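Local coordinates for protein cephalosporin acylase (Bacillus halodurans, PDB 2NLZ) that belongs to the gamma-glutamyltranspeptidase family of N-terminal nucleophile hydrolases and may cleave the acyl side chain from cephalosporins, at residues R90-T96 against L411-R416. The protein carries 1 engineered substitution. Residues are numbered along the deposited sequence; the frame is centred on the assembly and turned at random.
Sequences RAPMSLT and LKPGKR
Arg90 folds back over the turn of 411-416, its NE giving a fairly straight hydrogen bond to Gly414 O (2.8 Å, 160° at the hydrogen) from above the carbonyl plane. CG lies between backbone N and carbonyl carbon (chi1 48°), and further bends bring the guanidinium edge to that oxygen. Arg416 CD lies over one face of the Arg90 guanidinium, the two guanidinium planes 38° apart; Glu317, salt-bridged to Arg416, probably offsets the paired positive charge. A leucine in place of Arg90 would probably leave Gly414 O without this donor and remove the flat group that Arg416 CD packs on. Small Ala91 lets the backbones close: its N bonds Lys415 O at 2.8 Å, and its O accepts a weak bond from Gly414 N. Pro92 O accepts the type I turn's bond from Leu95 N. Unbranched Met93, bent at chi2 and chi3, brings SD to 3.9 Å from Gly414 CA. Leu95 and Leu411 cross nearly perpendicularly, CD2 to CD2 at 3.9 Å, while Thr96 CG2 rests on the Pro413 ring and its OG1 caps helix 97-101. Two peripheral loops of a probable Ntn-hydrolase fold thus meet at a type II turn, Lys412-Lys415, with fixed-phi Pro413 second and positive-phi Gly414 third.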
loop_
_atom_site.group_PDB
_atom_site.type_symbol
_atom_site.label_atom_id
_atom_site.label_comp_id
_atom_site.label_asym_id
_atom_site.label_seq_id
_atom_site.Cartn_x
_atom_site.Cartn_y
_atom_site.Cartn_z
ATOM N N ARG D 90 5.744 -31.077 -36.472
ATOM C CA ARG D 90 4.420 -31.363 -37.006
ATOM C C ARG D 90 3.804 -32.623 -36.386
ATOM O O ARG D 90 4.483 -33.362 -35.668
ATOM C CB ARG D 90 4.445 -31.405 -38.544
ATOM C CG ARG D 90 5.566 -32.243 -39.177
ATOM C CD ARG D 90 6.173 -31.547 -40.399
ATOM N NE ARG D 90 5.232 -30.657 -41.074
ATOM C CZ ARG D 90 5.562 -29.569 -41.773
ATOM N NH1 ARG D 90 4.610 -28.837 -42.333
ATOM N NH2 ARG D 90 6.828 -29.194 -41.911
ATOM N N ALA D 91 2.512 -32.832 -36.651
ATOM C CA ALA D 91 1.758 -33.971 -36.139
ATOM C C ALA D 91 2.199 -35.237 -36.835
ATOM O O ALA D 91 2.606 -35.187 -37.997
ATOM C CB ALA D 91 0.274 -33.758 -36.369
ATOM N N PRO D 92 2.125 -36.380 -36.129
ATOM C CA PRO D 92 2.429 -37.681 -36.727
ATOM C C PRO D 92 1.630 -37.943 -37.995
ATOM O O PRO D 92 0.478 -37.513 -38.104
ATOM C CB PRO D 92 2.016 -38.671 -35.641
ATOM C CG PRO D 92 2.184 -37.925 -34.389
ATOM C CD PRO D 92 1.776 -36.512 -34.704
ATOM N N MET D 93 2.243 -38.650 -38.940
ATOM C CA MET D 93 1.648 -38.843 -40.256
ATOM C C MET D 93 0.476 -39.822 -40.210
ATOM O O MET D 93 -0.365 -39.847 -41.113
ATOM C CB MET D 93 2.708 -39.297 -41.257
ATOM C CG MET D 93 2.436 -38.860 -42.687
ATOM S SD MET D 93 2.490 -37.072 -42.906
ATOM C CE MET D 93 4.263 -36.770 -42.883
ATOM N N SER D 94 0.418 -40.613 -39.146
ATOM C CA SER D 94 -0.713 -41.510 -38.929
ATOM C C SER D 94 -1.840 -40.889 -38.078
ATOM O O SER D 94 -2.892 -41.505 -37.890
ATOM C CB SER D 94 -0.234 -42.839 -38.328
ATOM O OG SER D 94 0.607 -42.629 -37.205
ATOM N N LEU D 95 -1.624 -39.671 -37.580
ATOM C CA LEU D 95 -2.610 -38.990 -36.733
ATOM C C LEU D 95 -3.594 -38.191 -37.581
ATOM O O LEU D 95 -3.296 -37.079 -38.018
ATOM C CB LEU D 95 -1.921 -38.061 -35.731
ATOM C CG LEU D 95 -2.363 -37.995 -34.259
ATOM C CD1 LEU D 95 -1.935 -36.670 -33.637
ATOM C CD2 LEU D 95 -3.851 -38.227 -34.051
ATOM N N THR D 96 -4.767 -38.769 -37.811
ATOM C CA THR D 96 -5.806 -38.115 -38.592
ATOM C C THR D 96 -7.012 -37.834 -37.714
ATOM O O THR D 96 -7.119 -38.357 -36.606
ATOM C CB THR D 96 -6.254 -38.962 -39.808
ATOM O OG1 THR D 96 -6.738 -40.238 -39.366
ATOM C CG2 THR D 96 -5.105 -39.164 -40.792
ATOM N N LEU D 411 -7.075 -30.863 -37.094
ATOM C CA LEU D 411 -6.018 -31.871 -37.068
ATOM C C LEU D 411 -5.847 -32.516 -38.431
ATOM O O LEU D 411 -6.798 -33.037 -39.012
ATOM C CB LEU D 411 -6.310 -32.940 -36.015
ATOM C CG LEU D 411 -5.452 -34.205 -35.954
ATOM C CD1 LEU D 411 -3.993 -33.894 -35.694
ATOM C CD2 LEU D 411 -5.987 -35.128 -34.872
ATOM N N LYS D 412 -4.621 -32.459 -38.929
ATOM C CA LYS D 412 -4.248 -33.067 -40.190
ATOM C C LYS D 412 -2.899 -33.745 -39.962
ATOM O O LYS D 412 -2.090 -33.251 -39.175
ATOM C CB LYS D 412 -4.118 -31.984 -41.261
ATOM C CG LYS D 412 -4.691 -32.345 -42.621
ATOM C CD LYS D 412 -6.108 -31.805 -42.793
ATOM C CE LYS D 412 -6.551 -31.897 -44.244
ATOM N NZ LYS D 412 -7.773 -31.100 -44.503
ATOM N N PRO D 413 -2.657 -34.895 -40.616
ATOM C CA PRO D 413 -1.347 -35.533 -40.499
ATOM C C PRO D 413 -0.264 -34.661 -41.105
ATOM O O PRO D 413 -0.464 -34.104 -42.179
ATOM C CB PRO D 413 -1.505 -36.820 -41.315
ATOM C CG PRO D 413 -2.659 -36.576 -42.220
ATOM C CD PRO D 413 -3.576 -35.676 -41.460
ATOM N N GLY D 414 0.854 -34.516 -40.397
ATOM C CA GLY D 414 1.999 -33.759 -40.899
ATOM C C GLY D 414 1.819 -32.261 -40.860
ATOM O O GLY D 414 2.574 -31.522 -41.482
ATOM N N LYS D 415 0.812 -31.813 -40.123
ATOM C CA LYS D 415 0.528 -30.395 -39.974
ATOM C C LYS D 415 1.006 -29.954 -38.594
ATOM O O LYS D 415 0.918 -30.722 -37.641
ATOM C CB LYS D 415 -0.975 -30.177 -40.120
ATOM C CG LYS D 415 -1.464 -28.762 -39.856
ATOM C CD LYS D 415 -2.985 -28.724 -39.829
ATOM C CE LYS D 415 -3.504 -27.311 -39.922
ATOM N NZ LYS D 415 -4.967 -27.259 -39.776
ATOM N N ARG D 416 1.533 -28.740 -38.472
ATOM C CA ARG D 416 1.827 -28.219 -37.136
ATOM C C ARG D 416 0.765 -27.213 -36.691
ATOM O O ARG D 416 0.231 -26.456 -37.510
ATOM C CB ARG D 416 3.247 -27.660 -37.041
ATOM C CG ARG D 416 3.569 -26.677 -38.113
ATOM C CD ARG D 416 4.892 -26.992 -38.772
ATOM N NE ARG D 416 5.068 -26.134 -39.940
ATOM C CZ ARG D 416 6.053 -25.253 -40.080
ATOM N NH1 ARG D 416 6.973 -25.120 -39.130
ATOM N NH2 ARG D 416 6.124 -24.510 -41.174
#